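PDB 1AGQ: glial cell-derived neurotrophic factor from Rattus norvegicus, which probably acts as a secreted neurotrophic growth factor of the cystine-knot superfamily, signalling to neurons by binding cell-surface receptors. Local coordinates for residues Ile47-Val51 and Thr52-Leu56. Residues are numbered along the deposited sequence; the frame is centred on the assembly and turned at random.
Sequences IHLNV and TDLGL
Asp-53 reaches back to Asn-50 with both its backbone and its side chain, and two bonds tie the end of the strand to the turn. The backbone N of Asp-53 donates to Asn-50 O at 2.6 Å, an i to i+3 bond. In the other direction Asn-50 N gives its hydrogen to Asp-53 OD2 at 2.8 Å, nearly straight at 170°. The donor lies above the carboxylate plane, 42° out of it. Followed outward, the Asp-53 side chain starts with CB 3.0 Å from Asn-50 O. CG stands anti to its own carbonyl carbon (chi1 -76°), a torsion that swings the carboxylate back over the Asn-50 N-H and sets CG 3.6 Å from both Asn-50 N and Asn-50 O. At the tip, OD1 comes no nearer than 4.0 Å to Asn-50 OD1, without a bond. OD2 also touches Leu-49 CB, 3.8 Å away, and Asn-50 OD1 approaches it as a second acceptor, making no bond. With an alanine here, the Asn-50 N-H would probably lose its carboxylate acceptor, leaving the strand end less firmly tied to the turn. One residue further on, Leu-54 N bonds to Val-51 O at 3.2 Å, so consecutive i to i+3 bonds wind the chain into a short 3-10 turn. A water bridges Val-51 O to Leu-56 N, donating to the first and accepting from the second. On the apolar side Leu-54 CD2 meets Leu-49 CD1 at 3.6 Å. The turn leads out of strand 43-50, whose antiparallel partner 63-70 carries Leu-64, against Val-51, and Phe-66, against Leu-49. Leu-87 and Ile-83 of the second subunit, both on its helix 79-89, pack on Leu-49 and Leu-54, bringing the turn into the subunit interface of this cystine-knot growth factor.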
ATOM      1  N   ILE B  47      -2.317   6.943  14.707  1.00 26.11           N
ATOM      2  CA  ILE B  47      -1.781   7.427  15.969  1.00 25.26           C
ATOM      3  C   ILE B  47      -2.945   7.543  16.958  1.00 24.75           C
ATOM      4  O   ILE B  47      -3.976   8.137  16.653  1.00 23.86           O
ATOM      5  CB  ILE B  47      -1.048   8.795  15.805  1.00 23.68           C
ATOM      6  CG1 ILE B  47      -0.525   9.267  17.161  1.00 23.99           C
ATOM      7  CG2 ILE B  47      -1.943   9.803  15.131  1.00 29.36           C
ATOM      8  CD1 ILE B  47       0.595  10.274  17.043  1.00 23.80           C
ATOM      9  N   HIS B  48      -2.804   6.907  18.110  1.00 21.52           N
ATOM     10  CA  HIS B  48      -3.858   6.977  19.111  1.00 26.36           C
ATOM     11  C   HIS B  48      -3.694   8.315  19.813  1.00 27.14           C
ATOM     12  O   HIS B  48      -2.617   8.617  20.320  1.00 30.01           O
ATOM     13  CB  HIS B  48      -3.731   5.847  20.128  1.00 34.78           C
ATOM     14  CG  HIS B  48      -4.703   5.967  21.261  1.00 52.30           C
ATOM     15  ND1 HIS B  48      -4.347   5.786  22.577  1.00 66.92           N
ATOM     16  CD2 HIS B  48      -6.016   6.309  21.266  1.00 53.23           C
ATOM     17  CE1 HIS B  48      -5.396   6.012  23.348  1.00 66.90           C
ATOM     18  NE2 HIS B  48      -6.420   6.330  22.581  1.00 57.57           N
ATOM     19  N   LEU B  49      -4.752   9.118  19.828  1.00 31.23           N
ATOM     20  CA  LEU B  49      -4.704  10.435  20.444  1.00 31.16           C
ATOM     21  C   LEU B  49      -5.926  10.692  21.309  1.00 32.64           C
ATOM     22  O   LEU B  49      -6.919   9.986  21.236  1.00 27.39           O
ATOM     23  CB  LEU B  49      -4.653  11.528  19.372  1.00 29.16           C
ATOM     24  CG  LEU B  49      -3.529  11.595  18.322  1.00 27.90           C
ATOM     25  CD1 LEU B  49      -3.933  12.564  17.231  1.00 32.63           C
ATOM     26  CD2 LEU B  49      -2.234  12.033  18.965  1.00 33.31           C
ATOM     27  N   ASN B  50      -5.832  11.721  22.140  1.00 35.54           N
ATOM     28  CA  ASN B  50      -6.961  12.126  22.958  1.00 32.45           C
ATOM     29  C   ASN B  50      -7.570  13.210  22.094  1.00 25.75           C
ATOM     30  O   ASN B  50      -6.851  13.965  21.461  1.00 25.21           O
ATOM     31  CB  ASN B  50      -6.490  12.748  24.273  1.00 34.46           C
ATOM     32  CG  ASN B  50      -5.761  11.760  25.145  1.00 28.68           C
ATOM     33  OD1 ASN B  50      -4.645  12.052  25.609  1.00 46.54           O
ATOM     34  ND2 ASN B  50      -6.345  10.612  25.377  1.00 27.13           N
ATOM     35  N   VAL B  51      -8.888  13.299  22.055  1.00 26.40           N
ATOM     36  CA  VAL B  51      -9.489  14.349  21.264  1.00 29.96           C
ATOM     37  C   VAL B  51      -8.932  15.706  21.710  1.00 34.92           C
ATOM     38  O   VAL B  51      -8.887  16.649  20.931  1.00 37.13           O
ATOM     39  CB  VAL B  51     -11.008  14.312  21.397  1.00 27.13           C
ATOM     40  CG1 VAL B  51     -11.627  15.585  20.818  1.00 32.87           C
ATOM     41  CG2 VAL B  51     -11.525  13.085  20.668  1.00 24.50           C
ATOM     42  N   THR B  52      -8.493  15.803  22.962  1.00 34.96           N
ATOM     43  CA  THR B  52      -7.919  17.061  23.428  1.00 39.33           C
ATOM     44  C   THR B  52      -6.534  17.292  22.792  1.00 38.16           C
ATOM     45  O   THR B  52      -6.041  18.414  22.767  1.00 47.47           O
ATOM     46  CB  THR B  52      -7.833  17.100  24.987  1.00 39.16           C
ATOM     47  OG1 THR B  52      -7.141  15.942  25.482  1.00 41.81           O
ATOM     48  CG2 THR B  52      -9.229  17.108  25.578  1.00 34.90           C
ATOM     49  N   ASP B  53      -5.916  16.236  22.260  1.00 41.14           N
ATOM     50  CA  ASP B  53      -4.604  16.348  21.601  1.00 45.93           C
ATOM     51  C   ASP B  53      -4.733  17.045  20.234  1.00 47.13           C
ATOM     52  O   ASP B  53      -3.745  17.525  19.682  1.00 52.27           O
ATOM     53  CB  ASP B  53      -3.982  14.963  21.332  1.00 41.07           C
ATOM     54  CG  ASP B  53      -3.412  14.297  22.572  1.00 54.32           C
ATOM     55  OD1 ASP B  53      -2.928  15.000  23.485  1.00 49.66           O
ATOM     56  OD2 ASP B  53      -3.441  13.046  22.621  1.00 35.27           O
ATOM     57  N   LEU B  54      -5.947  17.083  19.683  1.00 46.87           N
ATOM     58  CA  LEU B  54      -6.176  17.672  18.366  1.00 40.03           C
ATOM     59  C   LEU B  54      -6.134  19.188  18.280  1.00 47.03           C
ATOM     60  O   LEU B  54      -6.145  19.749  17.178  1.00 44.74           O
ATOM     61  CB  LEU B  54      -7.506  17.186  17.807  1.00 38.11           C
ATOM     62  CG  LEU B  54      -7.787  15.686  17.919  1.00 35.05           C
ATOM     63  CD1 LEU B  54      -9.179  15.409  17.367  1.00 40.19           C
ATOM     64  CD2 LEU B  54      -6.729  14.876  17.171  1.00 33.43           C
ATOM     65  N   GLY B  55      -6.106  19.851  19.429  1.00 44.11           N
ATOM     66  CA  GLY B  55      -6.054  21.300  19.447  1.00 43.94           C
ATOM     67  C   GLY B  55      -7.296  21.971  18.901  1.00 46.26           C
ATOM     68  O   GLY B  55      -7.244  23.126  18.475  1.00 48.45           O
ATOM     69  N   LEU B  56      -8.417  21.254  18.921  1.00 49.42           N
ATOM     70  CA  LEU B  56      -9.685  21.775  18.410  1.00 47.91           C
ATOM     71  C   LEU B  56     -10.494  22.489  19.485  1.00 46.85           C
ATOM     72  O   LEU B  56     -11.600  22.961  19.226  1.00 46.43           O
ATOM     73  CB  LEU B  56     -10.527  20.640  17.813  1.00 48.94           C
ATOM     74  CG  LEU B  56     -10.404  20.301  16.322  1.00 42.97           C
ATOM     75  CD1 LEU B  56      -9.199  20.968  15.709  1.00 45.45           C
ATOM     76  CD2 LEU B  56     -10.321  18.798  16.159  1.00 50.80           C
TER
HETATM   77  O   HOH W   1      -9.242  19.110  20.806  1.00 36.03           O